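Local coordinates for protein binary enterotoxin of Clostridium perfringens component a (Clostridium perfringens, PDB 5WTZ) that transfers ADP-ribose from NAD+ to actin, probably as the enzymatic component of a binary enterotoxin, at residues A[99-111]-A[122-136]. Numbering follows the deposited sequence.
Sequences ANDKFGFNQNLES and AINNFAKKISDTNFI
Phe105 and Phe126 both hold CG anti to the backbone N (chi1 -166° and -174°), which brings the edge of the Phe126 ring, led by CD1, onto the face of Phe105 in a T-shaped pair. Phe126 CB also makes a CH-pi contact, 4.0 Å from the centroid of the Phe105 ring. With its own CG beside the backbone N, Phe103 receives the far edge of Phe126 on one face and turns its CD1 edge to the face of Phe135; Thr133 CG2 covers the other face of Phe135. Ile130 CG2 meets Phe103 CD1 at 3.8 Å. Leu109 CD2 rests on the helix at Ile123. Polar bonds flank the rings: Asn125 ND2 gives a nearly straight bond (175°) to an in-plane lone pair of Gln107 OE1, 2.9 Å away, and Lys129 NZ reaches Phe103 O at 2.8 Å. The same ammonium also bonds Asp396 O, in strand 391-403 of the second ADP-ribosyltransferase-like half. The loop after strand 92-98 is thus packed onto helix 120-130 and strand 134-136 largely by edge-to-face aromatic contacts, away from the NAD site, while Lys129, shared between two carbonyls, ties this packing to the other half of the chain.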
ATOM      1  N   ALA A  99     -13.885   2.313  -8.022  1.00 21.93           N
ATOM      2  CA  ALA A  99     -14.064   3.747  -7.859  1.00 23.55           C
ATOM      3  C   ALA A  99     -12.776   4.450  -8.249  1.00 21.69           C
ATOM      4  O   ALA A  99     -11.697   3.880  -8.139  1.00 20.22           O
ATOM      5  CB  ALA A  99     -14.461   4.082  -6.419  1.00 19.84           C
ATOM      6  N   ASN A 100     -12.869   5.681  -8.727  1.00 24.80           N
ATOM      7  CA  ASN A 100     -11.640   6.334  -9.152  1.00 25.36           C
ATOM      8  C   ASN A 100     -10.694   6.605  -7.966  1.00 22.18           C
ATOM      9  O   ASN A 100      -9.478   6.605  -8.146  1.00 20.22           O
ATOM     10  CB  ASN A 100     -11.938   7.619  -9.941  1.00 31.22           C
ATOM     11  CG  ASN A 100     -12.959   8.498  -9.277  1.00 43.24           C
ATOM     12  OD1 ASN A 100     -13.642   8.082  -8.344  1.00 50.09           O
ATOM     13  ND2 ASN A 100     -13.088   9.722  -9.769  1.00 44.94           N
ATOM     14  N   ASP A 101     -11.207   6.755  -6.748  1.00 25.43           N
ATOM     15  CA  ASP A 101     -10.275   7.047  -5.647  1.00 29.06           C
ATOM     16  C   ASP A 101      -9.365   5.859  -5.297  1.00 27.98           C
ATOM     17  O   ASP A 101      -8.309   6.053  -4.706  1.00 22.07           O
ATOM     18  CB  ASP A 101     -11.014   7.551  -4.395  1.00 42.21           C
ATOM     19  CG  ASP A 101     -12.070   6.595  -3.891  1.00 53.47           C
ATOM     20  OD1 ASP A 101     -11.814   5.376  -3.812  1.00 57.45           O
ATOM     21  OD2 ASP A 101     -13.168   7.083  -3.554  1.00 59.15           O
ATOM     22  N   LYS A 102      -9.725   4.641  -5.696  1.00 20.93           N
ATOM     23  CA  LYS A 102      -8.781   3.536  -5.572  1.00 22.12           C
ATOM     24  C   LYS A 102      -7.633   3.643  -6.578  1.00 24.70           C
ATOM     25  O   LYS A 102      -6.696   2.845  -6.553  1.00 25.99           O
ATOM     26  CB  LYS A 102      -9.480   2.186  -5.730  1.00 24.09           C
ATOM     27  CG  LYS A 102      -9.925   1.565  -4.406  1.00 34.12           C
ATOM     28  CD  LYS A 102      -8.731   1.172  -3.536  1.00 38.28           C
ATOM     29  CE  LYS A 102      -7.973  -0.014  -4.128  1.00 41.98           C
ATOM     30  NZ  LYS A 102      -6.800  -0.451  -3.304  1.00 46.11           N
ATOM     31  N   PHE A 103      -7.702   4.620  -7.480  1.00 19.91           N
ATOM     32  CA  PHE A 103      -6.567   4.872  -8.351  1.00 18.21           C
ATOM     33  C   PHE A 103      -6.003   6.252  -8.049  1.00 13.98           C
ATOM     34  O   PHE A 103      -5.146   6.752  -8.768  1.00 15.01           O
ATOM     35  CB  PHE A 103      -6.973   4.721  -9.821  1.00 14.34           C
ATOM     36  CG  PHE A 103      -7.195   3.289 -10.228  1.00 23.60           C
ATOM     37  CD1 PHE A 103      -6.112   2.488 -10.571  1.00 25.60           C
ATOM     38  CD2 PHE A 103      -8.478   2.743 -10.253  1.00 20.37           C
ATOM     39  CE1 PHE A 103      -6.306   1.159 -10.935  1.00 26.63           C
ATOM     40  CE2 PHE A 103      -8.675   1.418 -10.605  1.00 20.11           C
ATOM     41  CZ  PHE A 103      -7.595   0.630 -10.952  1.00 22.22           C
ATOM     42  N   GLY A 104      -6.496   6.852  -6.967  1.00 19.56           N
ATOM     43  CA  GLY A 104      -6.070   8.173  -6.560  1.00 16.68           C
ATOM     44  C   GLY A 104      -6.408   9.225  -7.596  1.00 20.80           C
ATOM     45  O   GLY A 104      -5.695  10.212  -7.751  1.00 19.60           O
ATOM     46  N   PHE A 105      -7.512   9.010  -8.302  1.00 20.84           N
ATOM     47  CA  PHE A 105      -7.909   9.881  -9.398  1.00 22.77           C
ATOM     48  C   PHE A 105      -9.165  10.638  -8.975  1.00 29.08           C
ATOM     49  O   PHE A 105     -10.163  10.018  -8.605  1.00 26.32           O
ATOM     50  CB  PHE A 105      -8.162   9.060 -10.664  1.00 24.55           C
ATOM     51  CG  PHE A 105      -8.243   9.876 -11.926  1.00 21.35           C
ATOM     52  CD1 PHE A 105      -7.126  10.550 -12.410  1.00 19.62           C
ATOM     53  CD2 PHE A 105      -9.429   9.934 -12.659  1.00 27.31           C
ATOM     54  CE1 PHE A 105      -7.204  11.298 -13.594  1.00 22.28           C
ATOM     55  CE2 PHE A 105      -9.502  10.663 -13.831  1.00 24.71           C
ATOM     56  CZ  PHE A 105      -8.390  11.347 -14.298  1.00 18.22           C
ATOM     57  N   ASN A 106      -9.123  11.967  -9.011  1.00 29.30           N
ATOM     58  CA  ASN A 106     -10.262  12.753  -8.525  1.00 35.08           C
ATOM     59  C   ASN A 106     -11.101  13.401  -9.634  1.00 36.32           C
ATOM     60  O   ASN A 106     -12.157  13.966  -9.356  1.00 41.38           O
ATOM     61  CB  ASN A 106      -9.791  13.832  -7.529  1.00 40.01           C
ATOM     62  CG  ASN A 106      -8.460  14.471  -7.917  1.00 54.82           C
ATOM     63  OD1 ASN A 106      -8.151  14.627  -9.099  1.00 63.96           O
ATOM     64  ND2 ASN A 106      -7.672  14.861  -6.910  1.00 46.29           N
ATOM     65  N   GLN A 107     -10.650  13.295 -10.882  1.00 27.22           N
ATOM     66  CA  GLN A 107     -11.380  13.850 -12.016  1.00 29.80           C
ATOM     67  C   GLN A 107     -12.507  12.927 -12.461  1.00 33.29           C
ATOM     68  O   GLN A 107     -12.359  11.701 -12.468  1.00 28.66           O
ATOM     69  CB  GLN A 107     -10.436  14.112 -13.194  1.00 24.02           C
ATOM     70  CG  GLN A 107     -11.128  14.739 -14.404  1.00 30.45           C
ATOM     71  CD  GLN A 107     -10.148  15.246 -15.445  1.00 36.11           C
ATOM     72  OE1 GLN A 107      -8.984  14.855 -15.448  1.00 35.16           O
ATOM     73  NE2 GLN A 107     -10.611  16.129 -16.325  1.00 32.23           N
ATOM     74  N   ASN A 108     -13.628  13.520 -12.854  1.00 31.30           N
ATOM     75  CA  ASN A 108     -14.762  12.757 -13.340  1.00 29.75           C
ATOM     76  C   ASN A 108     -14.490  12.170 -14.722  1.00 34.52           C
ATOM     77  O   ASN A 108     -14.092  12.891 -15.637  1.00 37.24           O
ATOM     78  CB  ASN A 108     -16.009  13.640 -13.379  1.00 39.41           C
ATOM     79  CG  ASN A 108     -17.290  12.850 -13.204  1.00 52.31           C
ATOM     80  OD1 ASN A 108     -17.525  11.855 -13.893  1.00 52.86           O
ATOM     81  ND2 ASN A 108     -18.124  13.283 -12.264  1.00 58.71           N
ATOM     82  N   LEU A 109     -14.708  10.867 -14.879  1.00 30.27           N
ATOM     83  CA  LEU A 109     -14.482  10.212 -16.170  1.00 34.66           C
ATOM     84  C   LEU A 109     -15.690  10.314 -17.093  1.00 36.57           C
ATOM     85  O   LEU A 109     -15.572  10.156 -18.312  1.00 32.00           O
ATOM     86  CB  LEU A 109     -14.109   8.745 -15.962  1.00 31.85           C
ATOM     87  CG  LEU A 109     -12.661   8.516 -15.551  1.00 31.13           C
ATOM     88  CD1 LEU A 109     -12.464   7.100 -15.034  1.00 30.78           C
ATOM     89  CD2 LEU A 109     -11.752   8.808 -16.747  1.00 23.98           C
ATOM     90  N   GLU A 110     -16.853  10.581 -16.512  1.00 36.51           N
ATOM     91  CA  GLU A 110     -18.068  10.733 -17.293  1.00 40.95           C
ATOM     92  C   GLU A 110     -18.025  12.059 -18.035  1.00 42.65           C
ATOM     93  O   GLU A 110     -17.759  13.099 -17.437  1.00 46.11           O
ATOM     94  CB  GLU A 110     -19.305  10.657 -16.390  1.00 41.89           C
ATOM     95  CG  GLU A 110     -20.215   9.484 -16.705  1.00 58.54           C
ATOM     96  CD  GLU A 110     -21.177   9.150 -15.577  1.00 64.80           C
ATOM     97  OE1 GLU A 110     -21.782  10.084 -15.010  1.00 67.19           O
ATOM     98  OE2 GLU A 110     -21.331   7.949 -15.264  1.00 61.96           O
ATOM     99  N   SER A 111     -18.254  12.022 -19.341  1.00 40.32           N
ATOM    100  CA  SER A 111     -18.409  13.251 -20.099  1.00 37.97           C
ATOM    101  C   SER A 111     -19.576  14.043 -19.526  1.00 48.61           C
ATOM    102  O   SER A 111     -20.554  13.459 -19.051  1.00 49.57           O
ATOM    103  CB  SER A 111     -18.645  12.957 -21.578  1.00 42.63           C
ATOM    104  OG  SER A 111     -19.238  14.064 -22.225  1.00 46.07           O
ATOM    105  N   ALA A 122     -10.305  13.529 -19.678  1.00 31.06           N
ATOM    106  CA  ALA A 122     -10.299  12.861 -18.388  1.00 25.53           C
ATOM    107  C   ALA A 122      -9.583  11.521 -18.493  1.00 24.01           C
ATOM    108  O   ALA A 122      -8.691  11.226 -17.694  1.00 23.65           O
ATOM    109  CB  ALA A 122     -11.724  12.677 -17.858  1.00 26.31           C
ATOM    110  N   ILE A 123      -9.944  10.713 -19.481  1.00 22.62           N
ATOM    111  CA  ILE A 123      -9.300   9.408 -19.574  1.00 24.20           C
ATOM    112  C   ILE A 123      -7.818   9.527 -19.969  1.00 23.17           C
ATOM    113  O   ILE A 123      -7.022   8.655 -19.623  1.00 23.21           O
ATOM    114  CB  ILE A 123     -10.056   8.466 -20.547  1.00 28.89           C
ATOM    115  CG1 ILE A 123      -9.643   7.013 -20.280  1.00 25.80           C
ATOM    116  CG2 ILE A 123      -9.846   8.875 -22.002  1.00 30.56           C
ATOM    117  CD1 ILE A 123     -10.569   5.987 -20.853  1.00 31.57           C
ATOM    118  N   ASN A 124      -7.431  10.601 -20.657  1.00 23.80           N
ATOM    119  CA  ASN A 124      -6.011  10.799 -20.945  1.00 28.89           C
ATOM    120  C   ASN A 124      -5.247  11.125 -19.675  1.00 31.65           C
ATOM    121  O   ASN A 124      -4.128  10.672 -19.487  1.00 23.85           O
ATOM    122  CB  ASN A 124      -5.796  11.898 -21.981  1.00 31.77           C
ATOM    123  CG  ASN A 124      -5.883  11.378 -23.396  1.00 37.11           C
ATOM    124  OD1 ASN A 124      -5.595  10.209 -23.658  1.00 39.03           O
ATOM    125  ND2 ASN A 124      -6.310  12.232 -24.315  1.00 31.69           N
ATOM    126  N   ASN A 125      -5.858  11.910 -18.798  1.00 24.99           N
ATOM    127  CA  ASN A 125      -5.244  12.190 -17.512  1.00 19.64           C
ATOM    128  C   ASN A 125      -5.175  10.924 -16.668  1.00 20.20           C
ATOM    129  O   ASN A 125      -4.209  10.699 -15.936  1.00 22.01           O
ATOM    130  CB  ASN A 125      -6.009  13.294 -16.773  1.00 22.24           C
ATOM    131  CG  ASN A 125      -5.824  14.662 -17.417  1.00 28.85           C
ATOM    132  OD1 ASN A 125      -4.827  14.914 -18.092  1.00 31.37           O
ATOM    133  ND2 ASN A 125      -6.773  15.552 -17.193  1.00 30.68           N
ATOM    134  N   PHE A 126      -6.201  10.093 -16.792  1.00 19.14           N
ATOM    135  CA  PHE A 126      -6.282   8.835 -16.058  1.00 14.62           C
ATOM    136  C   PHE A 126      -5.164   7.907 -16.512  1.00 17.00           C
ATOM    137  O   PHE A 126      -4.522   7.262 -15.687  1.00 17.03           O
ATOM    138  CB  PHE A 126      -7.657   8.188 -16.256  1.00 17.22           C
ATOM    139  CG  PHE A 126      -7.897   6.947 -15.423  1.00 16.16           C
ATOM    140  CD1 PHE A 126      -7.919   7.002 -14.037  1.00 17.59           C
ATOM    141  CD2 PHE A 126      -8.168   5.732 -16.045  1.00 21.81           C
ATOM    142  CE1 PHE A 126      -8.169   5.849 -13.274  1.00 18.97           C
ATOM    143  CE2 PHE A 126      -8.403   4.576 -15.298  1.00 22.51           C
ATOM    144  CZ  PHE A 126      -8.429   4.639 -13.910  1.00 18.87           C
ATOM    145  N   ALA A 127      -4.910   7.870 -17.816  1.00 17.87           N
ATOM    146  CA  ALA A 127      -3.801   7.085 -18.364  1.00 17.36           C
ATOM    147  C   ALA A 127      -2.466   7.441 -17.705  1.00 20.26           C
ATOM    148  O   ALA A 127      -1.678   6.559 -17.366  1.00 17.92           O
ATOM    149  CB  ALA A 127      -3.711   7.271 -19.874  1.00 16.29           C
ATOM    150  N   LYS A 128      -2.216   8.733 -17.510  1.00 18.27           N
ATOM    151  CA  LYS A 128      -0.973   9.151 -16.901  1.00 15.98           C
ATOM    152  C   LYS A 128      -0.957   8.763 -15.421  1.00 19.97           C
ATOM    153  O   LYS A 128       0.047   8.233 -14.917  1.00 15.59           O
ATOM    154  CB  LYS A 128      -0.771  10.660 -17.076  1.00 27.45           C
ATOM    155  CG  LYS A 128      -0.530  11.082 -18.517  1.00 41.42           C
ATOM    156  CD  LYS A 128      -0.349  12.592 -18.649  1.00 51.86           C
ATOM    157  CE  LYS A 128      -0.119  13.010 -20.103  1.00 53.77           C
ATOM    158  NZ  LYS A 128       1.144  12.448 -20.674  1.00 54.13           N
ATOM    159  N   LYS A 129      -2.076   9.001 -14.740  1.00 17.12           N
ATOM    160  CA  LYS A 129      -2.168   8.771 -13.303  1.00 18.17           C
ATOM    161  C   LYS A 129      -1.944   7.298 -12.924  1.00 17.26           C
ATOM    162  O   LYS A 129      -1.273   7.021 -11.929  1.00 16.17           O
ATOM    163  CB  LYS A 129      -3.522   9.249 -12.771  1.00 18.68           C
ATOM    164  CG  LYS A 129      -3.712   9.029 -11.271  1.00 15.66           C
ATOM    165  CD  LYS A 129      -2.621   9.728 -10.452  1.00 15.89           C
ATOM    166  CE  LYS A 129      -2.758   9.430  -8.943  1.00 15.48           C
ATOM    167  NZ  LYS A 129      -2.625   7.985  -8.586  1.00 15.00           N
ATOM    168  N   ILE A 130      -2.468   6.362 -13.721  1.00 16.34           N
ATOM    169  CA  ILE A 130      -2.312   4.936 -13.400  1.00 21.59           C
ATOM    170  C   ILE A 130      -0.975   4.315 -13.841  1.00 19.74           C
ATOM    171  O   ILE A 130      -0.647   3.187 -13.443  1.00 19.02           O
ATOM    172  CB  ILE A 130      -3.459   4.091 -14.014  1.00 22.24           C
ATOM    173  CG1 ILE A 130      -3.398   4.104 -15.548  1.00 17.57           C
ATOM    174  CG2 ILE A 130      -4.830   4.557 -13.472  1.00 17.31           C
ATOM    175  CD1 ILE A 130      -4.400   3.129 -16.214  1.00 18.34           C
ATOM    176  N   SER A 131      -0.206   5.034 -14.657  1.00 16.35           N
ATOM    177  CA  SER A 131       1.136   4.597 -15.049  1.00 17.40           C
ATOM    178  C   SER A 131       2.159   4.728 -13.911  1.00 17.51           C
ATOM    179  O   SER A 131       1.995   5.541 -12.997  1.00 17.14           O
ATOM    180  CB  SER A 131       1.635   5.394 -16.259  1.00 17.05           C
ATOM    181  OG  SER A 131       0.825   5.172 -17.410  1.00 19.39           O
ATOM    182  N   ASP A 132       3.203   3.901 -13.980  1.00 16.04           N
ATOM    183  CA  ASP A 132       4.356   3.988 -13.074  1.00 18.16           C
ATOM    184  C   ASP A 132       3.929   3.908 -11.628  1.00 18.19           C
ATOM    185  O   ASP A 132       4.488   4.597 -10.790  1.00 16.87           O
ATOM    186  CB  ASP A 132       5.125   5.292 -13.303  1.00 23.16           C
ATOM    187  CG  ASP A 132       5.641   5.415 -14.719  1.00 34.71           C
ATOM    188  OD1 ASP A 132       6.195   4.415 -15.228  1.00 30.38           O
ATOM    189  OD2 ASP A 132       5.465   6.496 -15.327  1.00 42.90           O
ATOM    190  N   THR A 133       2.906   3.104 -11.348  1.00 15.72           N
ATOM    191  CA  THR A 133       2.362   2.999  -9.993  1.00 20.11           C
ATOM    192  C   THR A 133       1.947   1.564  -9.694  1.00 16.77           C
ATOM    193  O   THR A 133       1.225   0.936 -10.477  1.00 19.55           O
ATOM    194  CB  THR A 133       1.131   3.924  -9.779  1.00 14.36           C
ATOM    195  OG1 THR A 133       1.420   5.260 -10.215  1.00 14.08           O
ATOM    196  CG2 THR A 133       0.682   3.932  -8.318  1.00 13.21           C
ATOM    197  N   ASN A 134       2.404   1.041  -8.561  1.00 14.65           N
ATOM    198  CA  ASN A 134       1.851  -0.184  -8.006  1.00 12.22           C
ATOM    199  C   ASN A 134       0.839   0.199  -6.941  1.00 20.11           C
ATOM    200  O   ASN A 134       1.204   0.854  -5.953  1.00 16.93           O
ATOM    201  CB  ASN A 134       2.943  -1.074  -7.413  1.00 18.10           C
ATOM    202  CG  ASN A 134       3.893  -1.639  -8.470  1.00 23.09           C
ATOM    203  OD1 ASN A 134       3.540  -1.786  -9.638  1.00 21.32           O
ATOM    204  ND2 ASN A 134       5.100  -1.974  -8.045  1.00 24.92           N
ATOM    205  N   PHE A 135      -0.431  -0.168  -7.158  1.00 17.09           N
ATOM    206  CA  PHE A 135      -1.516   0.217  -6.253  1.00 21.57           C
ATOM    207  C   PHE A 135      -1.749  -0.852  -5.193  1.00 20.35           C
ATOM    208  O   PHE A 135      -2.309  -1.919  -5.462  1.00 19.05           O
ATOM    209  CB  PHE A 135      -2.818   0.489  -7.025  1.00 15.93           C
ATOM    210  CG  PHE A 135      -2.785   1.765  -7.836  1.00 14.53           C
ATOM    211  CD1 PHE A 135      -2.970   3.001  -7.224  1.00 14.31           C
ATOM    212  CD2 PHE A 135      -2.528   1.729  -9.202  1.00 16.63           C
ATOM    213  CE1 PHE A 135      -2.921   4.187  -7.973  1.00 14.29           C
ATOM    214  CE2 PHE A 135      -2.479   2.907  -9.959  1.00 13.50           C
ATOM    215  CZ  PHE A 135      -2.682   4.130  -9.341  1.00 13.51           C
ATOM    216  N   ILE A 136      -1.306  -0.559  -3.981  1.00 19.86           N
ATOM    217  CA  ILE A 136      -1.417  -1.505  -2.885  1.00 19.74           C
ATOM    218  C   ILE A 136      -2.883  -1.765  -2.547  1.00 19.02           C
ATOM    219  O   ILE A 136      -3.675  -0.838  -2.375  1.00 22.61           O
ATOM    220  CB  ILE A 136      -0.619  -0.995  -1.633  1.00 17.48           C
ATOM    221  CG1 ILE A 136       0.885  -1.026  -1.940  1.00 19.60           C
ATOM    222  CG2 ILE A 136      -0.938  -1.841  -0.406  1.00 13.99           C
ATOM    223  CD1 ILE A 136       1.752  -0.360  -0.875  1.00 12.16           C
TER